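Local atomic coordinates of transcriptional regulator WhiB1 (Mycobacterium tuberculosis H37Rv, PDB entry 6ONO), a protein that binds one nitric-oxide-sensitive [4Fe-4S] cluster and acts as a transcriptional repressor, its apo-form binding DNA at its own promoter and that of groEL2. Residues A[3-17]-A[36-49]. Numbering follows the deposited sequence.
With SF4 (iron/sulfur cluster), chain E.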
ATOM      1  N   TRP A   3      11.030   6.744 -13.732  1.00 45.71           N
ATOM      2  CA  TRP A   3      11.566   7.321 -12.507  1.00 42.88           C
ATOM      3  C   TRP A   3      11.700   6.290 -11.396  1.00 40.09           C
ATOM      4  O   TRP A   3      12.485   6.499 -10.464  1.00 39.53           O
ATOM      5  CB  TRP A   3      10.678   8.463 -12.018  1.00 40.09           C
ATOM      6  CG  TRP A   3       9.253   8.065 -11.762  1.00 40.22           C
ATOM      7  CD1 TRP A   3       8.219   8.075 -12.657  1.00 38.56           C
ATOM      8  CD2 TRP A   3       8.710   7.573 -10.530  1.00 33.46           C
ATOM      9  NE1 TRP A   3       7.061   7.644 -12.049  1.00 35.64           N
ATOM     10  CE2 TRP A   3       7.339   7.321 -10.748  1.00 32.55           C
ATOM     11  CE3 TRP A   3       9.247   7.335  -9.257  1.00 31.05           C
ATOM     12  CZ2 TRP A   3       6.498   6.844  -9.736  1.00 29.46           C
ATOM     13  CZ3 TRP A   3       8.416   6.859  -8.265  1.00 27.98           C
ATOM     14  CH2 TRP A   3       7.057   6.614  -8.511  1.00 27.27           C
ATOM     15  N   ARG A   4      10.919   5.209 -11.450  1.00 43.94           N
ATOM     16  CA  ARG A   4      10.978   4.196 -10.403  1.00 43.17           C
ATOM     17  C   ARG A   4      12.353   3.552 -10.324  1.00 46.00           C
ATOM     18  O   ARG A   4      12.709   2.996  -9.280  1.00 44.80           O
ATOM     19  CB  ARG A   4       9.901   3.129 -10.632  1.00 43.37           C
ATOM     20  CG  ARG A   4       8.477   3.622 -10.383  1.00 38.62           C
ATOM     21  CD  ARG A   4       7.438   2.533 -10.677  1.00 39.46           C
ATOM     22  NE  ARG A   4       6.082   3.016 -10.437  1.00 36.87           N
ATOM     23  CZ  ARG A   4       5.371   2.750  -9.343  1.00 46.43           C
ATOM     24  NH1 ARG A   4       5.877   1.990  -8.384  1.00 33.91           N
ATOM     25  NH2 ARG A   4       4.150   3.249  -9.200  1.00 33.36           N
ATOM     26  N   HIS A   5      13.133   3.608 -11.407  1.00 49.13           N
ATOM     27  CA  HIS A   5      14.493   3.085 -11.366  1.00 53.39           C
ATOM     28  C   HIS A   5      15.355   3.850 -10.371  1.00 47.77           C
ATOM     29  O   HIS A   5      16.307   3.289  -9.818  1.00 53.40           O
ATOM     30  CB  HIS A   5      15.132   3.159 -12.757  1.00 59.46           C
ATOM     31  CG  HIS A   5      14.526   2.229 -13.760  1.00 57.00           C
ATOM     32  ND1 HIS A   5      13.837   2.675 -14.869  1.00 75.43           N
ATOM     33  CD2 HIS A   5      14.528   0.877 -13.841  1.00 66.42           C
ATOM     34  CE1 HIS A   5      13.431   1.639 -15.582  1.00 73.15           C
ATOM     35  NE2 HIS A   5      13.836   0.536 -14.979  1.00 68.62           N
ATOM     36  N   LYS A   6      15.032   5.117 -10.114  1.00 48.21           N
ATOM     37  CA  LYS A   6      15.826   5.964  -9.236  1.00 45.20           C
ATOM     38  C   LYS A   6      15.245   6.093  -7.830  1.00 47.13           C
ATOM     39  O   LYS A   6      15.722   6.923  -7.050  1.00 47.81           O
ATOM     40  CB  LYS A   6      16.006   7.344  -9.868  1.00 46.93           C
ATOM     41  CG  LYS A   6      16.907   7.327 -11.109  1.00 53.58           C
ATOM     42  CD  LYS A   6      17.133   8.729 -11.665  1.00 63.22           C
ATOM     43  CE  LYS A   6      15.986   9.194 -12.556  1.00 68.70           C
ATOM     44  NZ  LYS A   6      15.883   8.411 -13.822  1.00 73.96           N
ATOM     45  N   ALA A   7      14.222   5.309  -7.498  1.00 42.73           N
ATOM     46  CA  ALA A   7      13.616   5.342  -6.168  1.00 36.91           C
ATOM     47  C   ALA A   7      14.583   4.810  -5.115  1.00 36.52           C
ATOM     48  O   ALA A   7      14.969   3.640  -5.166  1.00 41.25           O
ATOM     49  CB  ALA A   7      12.335   4.512  -6.172  1.00 31.27           C
ATOM     50  N   VAL A   8      14.957   5.649  -4.143  1.00 33.48           N
ATOM     51  CA  VAL A   8      15.882   5.182  -3.108  1.00 37.86           C
ATOM     52  C   VAL A   8      15.198   4.308  -2.061  1.00 37.33           C
ATOM     53  O   VAL A   8      15.875   3.519  -1.387  1.00 35.38           O
ATOM     54  CB  VAL A   8      16.617   6.346  -2.419  1.00 37.56           C
ATOM     55  CG1 VAL A   8      17.436   7.123  -3.437  1.00 35.78           C
ATOM     56  CG2 VAL A   8      15.656   7.260  -1.703  1.00 31.99           C
ATOM     57  N   CYS A   9      13.873   4.397  -1.918  1.00 31.62           N
ATOM     58  CA  CYS A   9      13.174   3.457  -1.049  1.00 28.30           C
ATOM     59  C   CYS A   9      13.325   2.014  -1.513  1.00 30.98           C
ATOM     60  O   CYS A   9      12.979   1.092  -0.764  1.00 29.66           O
ATOM     61  CB  CYS A   9      11.693   3.804  -0.971  1.00 23.40           C
ATOM     62  SG  CYS A   9      10.911   3.957  -2.562  1.00 26.24           S
ATOM     63  N   ARG A  10      13.796   1.795  -2.740  1.00 43.06           N
ATOM     64  CA  ARG A  10      14.094   0.440  -3.173  1.00 40.35           C
ATOM     65  C   ARG A  10      15.142  -0.219  -2.293  1.00 43.56           C
ATOM     66  O   ARG A  10      15.285  -1.444  -2.342  1.00 45.78           O
ATOM     67  CB  ARG A  10      14.529   0.443  -4.633  1.00 40.88           C
ATOM     68  CG  ARG A  10      13.361   0.604  -5.576  1.00 42.01           C
ATOM     69  CD  ARG A  10      13.812   1.004  -6.967  1.00 56.31           C
ATOM     70  NE  ARG A  10      14.543  -0.068  -7.633  1.00 57.07           N
ATOM     71  CZ  ARG A  10      13.963  -1.075  -8.279  1.00 58.86           C
ATOM     72  NH1 ARG A  10      14.707  -2.006  -8.858  1.00 65.68           N
ATOM     73  NH2 ARG A  10      12.641  -1.155  -8.341  1.00 61.50           N
ATOM     74  N   ASP A  11      15.888   0.555  -1.498  1.00 41.44           N
ATOM     75  CA  ASP A  11      16.896  -0.017  -0.612  1.00 44.90           C
ATOM     76  C   ASP A  11      16.465   0.009   0.851  1.00 41.05           C
ATOM     77  O   ASP A  11      17.306  -0.132   1.741  1.00 49.49           O
ATOM     78  CB  ASP A  11      18.232   0.711  -0.782  1.00 52.04           C
ATOM     79  CG  ASP A  11      18.839   0.507  -2.158  1.00 64.83           C
ATOM     80  OD1 ASP A  11      19.005  -0.660  -2.578  1.00 60.76           O
ATOM     81  OD2 ASP A  11      19.152   1.517  -2.821  1.00 70.43           O
ATOM     82  N   GLU A  12      15.172   0.156   1.116  1.00 43.65           N
ATOM     83  CA  GLU A  12      14.638   0.267   2.467  1.00 37.60           C
ATOM     84  C   GLU A  12      13.605  -0.828   2.713  1.00 39.98           C
ATOM     85  O   GLU A  12      13.145  -1.506   1.790  1.00 37.29           O
ATOM     86  CB  GLU A  12      13.995   1.646   2.681  1.00 39.32           C
ATOM     87  CG  GLU A  12      14.865   2.822   2.259  1.00 45.20           C
ATOM     88  CD  GLU A  12      15.935   3.163   3.279  1.00 49.50           C
ATOM     89  OE1 GLU A  12      15.702   2.927   4.487  1.00 43.76           O
ATOM     90  OE2 GLU A  12      17.006   3.673   2.877  1.00 55.49           O
ATOM     91  N   ASP A  13      13.262  -1.008   3.984  1.00 33.03           N
ATOM     92  CA  ASP A  13      12.109  -1.812   4.369  1.00 36.43           C
ATOM     93  C   ASP A  13      10.840  -1.193   3.788  1.00 33.07           C
ATOM     94  O   ASP A  13      10.510  -0.053   4.135  1.00 29.48           O
ATOM     95  CB  ASP A  13      12.017  -1.887   5.895  1.00 33.27           C
ATOM     96  CG  ASP A  13      10.879  -2.775   6.386  1.00 41.27           C
ATOM     97  OD1 ASP A  13      10.081  -3.288   5.562  1.00 36.15           O
ATOM     98  OD2 ASP A  13      10.780  -2.948   7.620  1.00 36.12           O
ATOM     99  N   PRO A  14      10.112  -1.890   2.905  1.00 28.93           N
ATOM    100  CA  PRO A  14       8.903  -1.283   2.317  1.00 26.12           C
ATOM    101  C   PRO A  14       7.871  -0.861   3.349  1.00 24.65           C
ATOM    102  O   PRO A  14       7.170   0.141   3.141  1.00 22.53           O
ATOM    103  CB  PRO A  14       8.365  -2.390   1.397  1.00 27.64           C
ATOM    104  CG  PRO A  14       9.530  -3.269   1.127  1.00 33.69           C
ATOM    105  CD  PRO A  14      10.394  -3.224   2.350  1.00 32.85           C
ATOM    106  N   GLU A  15       7.783  -1.572   4.477  1.00 21.92           N
ATOM    107  CA  GLU A  15       6.788  -1.249   5.494  1.00 21.99           C
ATOM    108  C   GLU A  15       7.055   0.076   6.173  1.00 23.33           C
ATOM    109  O   GLU A  15       6.165   0.591   6.861  1.00 19.49           O
ATOM    110  CB  GLU A  15       6.703  -2.363   6.541  1.00 23.21           C
ATOM    111  CG  GLU A  15       5.777  -3.484   6.108  1.00 24.56           C
ATOM    112  CD  GLU A  15       4.318  -3.052   6.067  1.00 29.30           C
ATOM    113  OE1 GLU A  15       3.662  -3.097   7.136  1.00 27.40           O
ATOM    114  OE2 GLU A  15       3.828  -2.652   4.981  1.00 25.95           O
ATOM    115  N   LEU A  16       8.265   0.617   6.025  1.00 22.59           N
ATOM    116  CA  LEU A  16       8.531   1.947   6.551  1.00 22.31           C
ATOM    117  C   LEU A  16       7.578   2.960   5.947  1.00 20.12           C
ATOM    118  O   LEU A  16       7.200   3.936   6.607  1.00 21.33           O
ATOM    119  CB  LEU A  16       9.979   2.346   6.268  1.00 24.43           C
ATOM    120  CG  LEU A  16      10.401   3.773   6.614  1.00 26.26           C
ATOM    121  CD1 LEU A  16      10.338   3.996   8.123  1.00 27.88           C
ATOM    122  CD2 LEU A  16      11.791   4.047   6.065  1.00 25.48           C
ATOM    123  N   PHE A  17       7.140   2.727   4.717  1.00 19.35           N
ATOM    124  CA  PHE A  17       6.307   3.709   4.043  1.00 18.10           C
ATOM    125  C   PHE A  17       4.836   3.487   4.306  1.00 19.70           C
ATOM    126  O   PHE A  17       4.007   4.212   3.758  1.00 19.09           O
ATOM    127  CB  PHE A  17       6.627   3.706   2.551  1.00 19.11           C
ATOM    128  CG  PHE A  17       8.020   4.148   2.285  1.00 18.29           C
ATOM    129  CD1 PHE A  17       9.062   3.237   2.330  1.00 22.17           C
ATOM    130  CD2 PHE A  17       8.305   5.485   2.131  1.00 18.37           C
ATOM    131  CE1 PHE A  17      10.350   3.648   2.146  1.00 21.61           C
ATOM    132  CE2 PHE A  17       9.596   5.910   1.941  1.00 20.58           C
ATOM    133  CZ  PHE A  17      10.620   4.996   1.958  1.00 21.77           C
ATOM    134  N   VAL A  36      13.647   9.503   4.047  1.00 22.26           N
ATOM    135  CA  VAL A  36      14.063   8.815   2.829  1.00 29.01           C
ATOM    136  C   VAL A  36      13.651   9.624   1.610  1.00 23.53           C
ATOM    137  O   VAL A  36      14.458   9.882   0.705  1.00 28.04           O
ATOM    138  CB  VAL A  36      13.479   7.391   2.778  1.00 29.50           C
ATOM    139  CG1 VAL A  36      13.931   6.679   1.502  1.00 32.05           C
ATOM    140  CG2 VAL A  36      13.869   6.595   4.021  1.00 22.07           C
ATOM    141  N   CYS A  37      12.386  10.045   1.568  1.00 23.48           N
ATOM    142  CA  CYS A  37      11.931  10.821   0.411  1.00 24.04           C
ATOM    143  C   CYS A  37      12.764  12.086   0.206  1.00 28.24           C
ATOM    144  O   CYS A  37      12.955  12.535  -0.933  1.00 30.86           O
ATOM    145  CB  CYS A  37      10.460  11.182   0.571  1.00 21.28           C
ATOM    146  SG  CYS A  37       9.376   9.753   0.617  1.00 20.34           S
ATOM    147  N   ASN A  38      13.250  12.681   1.293  1.00 35.00           N
ATOM    148  CA  ASN A  38      13.989  13.936   1.226  1.00 37.40           C
ATOM    149  C   ASN A  38      15.355  13.772   0.573  1.00 38.60           C
ATOM    150  O   ASN A  38      15.942  14.763   0.128  1.00 42.51           O
ATOM    151  CB  ASN A  38      14.128  14.509   2.638  1.00 34.86           C
ATOM    152  CG  ASN A  38      12.856  15.203   3.108  1.00 46.29           C
ATOM    153  OD1 ASN A  38      11.840  15.182   2.413  1.00 55.37           O
ATOM    154  ND2 ASN A  38      12.890  15.775   4.313  1.00 42.70           N
ATOM    155  N   ARG A  39      15.878  12.549   0.510  1.00 29.96           N
ATOM    156  CA  ARG A  39      17.111  12.279  -0.212  1.00 36.38           C
ATOM    157  C   ARG A  39      16.838  11.467  -1.474  1.00 36.84           C
ATOM    158  O   ARG A  39      17.693  10.706  -1.930  1.00 45.40           O
ATOM    159  CB  ARG A  39      18.129  11.572   0.680  1.00 34.48           C
ATOM    160  CG  ARG A  39      17.676  10.276   1.296  1.00 37.80           C
ATOM    161  CD  ARG A  39      18.846   9.606   2.004  1.00 40.79           C
ATOM    162  NE  ARG A  39      18.435   8.534   2.908  1.00 37.85           N
ATOM    163  CZ  ARG A  39      18.139   7.299   2.524  1.00 37.11           C
ATOM    164  NH1 ARG A  39      18.195   6.966   1.242  1.00 46.79           N
ATOM    165  NH2 ARG A  39      17.784   6.395   3.425  1.00 46.65           N
ATOM    166  N   CYS A  40      15.651  11.637  -2.052  1.00 34.25           N
ATOM    167  CA  CYS A  40      15.243  10.916  -3.241  1.00 34.44           C
ATOM    168  C   CYS A  40      15.239  11.846  -4.441  1.00 36.77           C
ATOM    169  O   CYS A  40      14.703  12.960  -4.348  1.00 38.66           O
ATOM    170  CB  CYS A  40      13.850  10.315  -3.046  1.00 29.82           C
ATOM    171  SG  CYS A  40      13.263   9.296  -4.437  1.00 34.90           S
ATOM    172  N   PRO A  41      15.811  11.436  -5.580  1.00 41.21           N
ATOM    173  CA  PRO A  41      15.849  12.339  -6.741  1.00 40.09           C
ATOM    174  C   PRO A  41      14.533  12.440  -7.495  1.00 43.15           C
ATOM    175  O   PRO A  41      14.369  13.387  -8.276  1.00 43.28           O
ATOM    176  CB  PRO A  41      16.945  11.729  -7.621  1.00 44.17           C
ATOM    177  CG  PRO A  41      16.903  10.283  -7.297  1.00 44.91           C
ATOM    178  CD  PRO A  41      16.547  10.185  -5.832  1.00 39.17           C
ATOM    179  N   VAL A  42      13.581  11.529  -7.274  1.00 33.94           N
ATOM    180  CA  VAL A  42      12.351  11.517  -8.062  1.00 33.57           C
ATOM    181  C   VAL A  42      11.133  11.808  -7.190  1.00 30.02           C
ATOM    182  O   VAL A  42      10.032  11.309  -7.449  1.00 28.84           O
ATOM    183  CB  VAL A  42      12.195  10.182  -8.814  1.00 34.47           C
ATOM    184  CG1 VAL A  42      13.225  10.094  -9.940  1.00 39.00           C
ATOM    185  CG2 VAL A  42      12.347   8.995  -7.865  1.00 32.28           C
ATOM    186  N   THR A  43      11.317  12.661  -6.179  1.00 36.27           N
ATOM    187  CA  THR A  43      10.244  12.933  -5.233  1.00 30.81           C
ATOM    188  C   THR A  43       9.047  13.583  -5.908  1.00 37.54           C
ATOM    189  O   THR A  43       7.901  13.205  -5.642  1.00 29.76           O
ATOM    190  CB  THR A  43      10.749  13.822  -4.104  1.00 37.46           C
ATOM    191  OG1 THR A  43      11.937  13.250  -3.545  1.00 39.44           O
ATOM    192  CG2 THR A  43       9.701  13.906  -3.028  1.00 29.60           C
ATOM    193  N   THR A  44       9.282  14.571  -6.778  1.00 29.83           N
ATOM    194  CA  THR A  44       8.153  15.204  -7.449  1.00 33.92           C
ATOM    195  C   THR A  44       7.447  14.210  -8.365  1.00 30.96           C
ATOM    196  O   THR A  44       6.216  14.204  -8.455  1.00 30.98           O
ATOM    197  CB  THR A  44       8.599  16.461  -8.214  1.00 34.12           C
ATOM    198  OG1 THR A  44       9.689  16.148  -9.085  1.00 41.32           O
ATOM    199  CG2 THR A  44       9.051  17.515  -7.251  1.00 34.16           C
ATOM    200  N   GLU A  45       8.211  13.359  -9.052  1.00 36.28           N
ATOM    201  CA  GLU A  45       7.601  12.340  -9.903  1.00 36.73           C
ATOM    202  C   GLU A  45       6.808  11.335  -9.077  1.00 36.62           C
ATOM    203  O   GLU A  45       5.693  10.949  -9.454  1.00 36.94           O
ATOM    204  CB  GLU A  45       8.675  11.612 -10.709  1.00 39.37           C
ATOM    205  CG  GLU A  45       9.398  12.439 -11.765  1.00 48.19           C
ATOM    206  CD  GLU A  45      10.377  13.433 -11.177  1.00 48.98           C
ATOM    207  OE1 GLU A  45      10.617  13.390  -9.952  1.00 45.15           O
ATOM    208  OE2 GLU A  45      10.930  14.245 -11.949  1.00 54.95           O
ATOM    209  N   CYS A  46       7.368  10.895  -7.949  1.00 28.59           N
ATOM    210  CA  CYS A  46       6.649   9.970  -7.078  1.00 24.94           C
ATOM    211  C   CYS A  46       5.346  10.585  -6.581  1.00 23.53           C
ATOM    212  O   CYS A  46       4.281   9.959  -6.653  1.00 22.66           O
ATOM    213  CB  CYS A  46       7.535   9.561  -5.903  1.00 23.81           C
ATOM    214  SG  CYS A  46       6.780   8.342  -4.821  1.00 21.70           S
ATOM    215  N   LEU A  47       5.416  11.809  -6.043  1.00 23.83           N
ATOM    216  CA  LEU A  47       4.211  12.462  -5.546  1.00 21.98           C
ATOM    217  C   LEU A  47       3.192  12.637  -6.657  1.00 23.71           C
ATOM    218  O   LEU A  47       1.999  12.388  -6.457  1.00 23.20           O
ATOM    219  CB  LEU A  47       4.546  13.827  -4.930  1.00 22.21           C
ATOM    220  CG  LEU A  47       3.306  14.600  -4.464  1.00 22.12           C
ATOM    221  CD1 LEU A  47       2.566  13.855  -3.355  1.00 20.11           C
ATOM    222  CD2 LEU A  47       3.697  15.990  -3.999  1.00 23.03           C
ATOM    223  N   SER A  48       3.638  13.101  -7.826  1.00 27.45           N
ATOM    224  CA  SER A  48       2.729  13.290  -8.949  0.65 29.54           C
ATOM    225  C   SER A  48       2.006  11.990  -9.286  1.00 31.49           C
ATOM    226  O   SER A  48       0.782  11.976  -9.451  1.00 30.44           O
ATOM    227  CB  SER A  48       3.500  13.807 -10.167  0.65 34.91           C
ATOM    228  OG  SER A  48       4.397  14.844  -9.804  0.65 36.41           O
ATOM    229  N   TRP A  49       2.749  10.889  -9.391  1.00 31.23           N
ATOM    230  CA  TRP A  49       2.112   9.619  -9.727  1.00 30.41           C
ATOM    231  C   TRP A  49       1.141   9.173  -8.637  1.00 29.35           C
ATOM    232  O   TRP A  49       0.035   8.703  -8.940  1.00 27.20           O
ATOM    233  CB  TRP A  49       3.170   8.553  -9.963  1.00 33.26           C
ATOM    234  CG  TRP A  49       2.624   7.329 -10.589  1.00 32.66           C
ATOM    235  CD1 TRP A  49       2.494   7.077 -11.924  1.00 37.06           C
ATOM    236  CD2 TRP A  49       2.125   6.176  -9.912  1.00 30.46           C
ATOM    237  NE1 TRP A  49       1.947   5.835 -12.119  1.00 33.88           N
ATOM    238  CE2 TRP A  49       1.716   5.258 -10.897  1.00 32.93           C
ATOM    239  CE3 TRP A  49       1.993   5.824  -8.561  1.00 25.87           C
ATOM    240  CZ2 TRP A  49       1.178   4.012 -10.582  1.00 32.29           C
ATOM    241  CZ3 TRP A  49       1.464   4.586  -8.253  1.00 25.68           C
ATOM    242  CH2 TRP A  49       1.059   3.699  -9.253  1.00 29.60           C
TER
HETATM  243 FE1  SF4 E 101      10.327   6.214  -2.566  1.00 25.40          FE
HETATM  244 FE2  SF4 E 101       9.838   8.541  -1.247  1.00 21.46          FE
HETATM  245 FE3  SF4 E 101       8.710   8.103  -3.708  1.00 23.82          FE
HETATM  246 FE4  SF4 E 101      11.393   8.520  -3.508  1.00 27.11          FE
HETATM  247  S1  SF4 E 101       9.758   9.995  -2.983  1.00 26.48           S
HETATM  248  S2  SF4 E 101      10.357   6.927  -4.736  1.00 25.45           S
HETATM  249  S3  SF4 E 101      11.838   7.531  -1.500  1.00 25.14           S
HETATM  250  S4  SF4 E 101       8.306   6.915  -1.799  1.00 22.92           S
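Trp3 lies flat against the first turns of helix 43-53, and this is where the packing is tightest. Glu45 CB and Cys46 CA cover one face of the indole, each a CH-pi contact, with Glu45 CB 3.7 Å from Trp3 CG; Arg4 CG lies over the rim of the opposite face. A chi1 of 58° sets Trp3 CG between the backbone N and the carbonyl carbon, and in this pose Trp3 CB meets Val42 CG1 at 3.7 Å while the indole edge is turned to Val42 CG2 and a cluster sulfide. Arg4, its chain extended, reaches Trp49 further along the helix and stands its guanidinium almost upright on the ring, the planes 89° apart. Arg4 NH2 sits over the CZ3-CH2 side of the Trp49 face, and Arg4 CZ is 4.4 Å from the centroid of the Trp49 six-membered ring, a cation-pi contact; Arg4 NH1 hydrogen-bonds to the backbone of a chain of another protein, which also packs on Trp49.

Between these aromatics and the end of helix 27-38 sits the [4Fe-4S] cluster of the WhiB family. From segment 3-17, Cys9 SG binds iron FE1 at 2.3 Å; Cys37, Cys40 and Cys46 each take one of the other three, so the cluster itself ties the two segments together. Ala7 CB rests 3.4 Å from the sulfide S2. On the far side of the cluster, Val36 CG1 packs against Val8 CG2, 3.7 Å away, and the edge of the Phe17 ring.

Toward solvent the contact thins out. Exposed Pro41 sets CG and CD against Lys6 O, and the amine end of Lys6 leads away. Exposed Arg39 spans the rim to Glu12, where Arg39 NH2 gives Glu12 OE2 a nearly straight salt-bridge hydrogen bond of 2.9 Å, lying in the guanidinium plane but arriving from above the carboxylate.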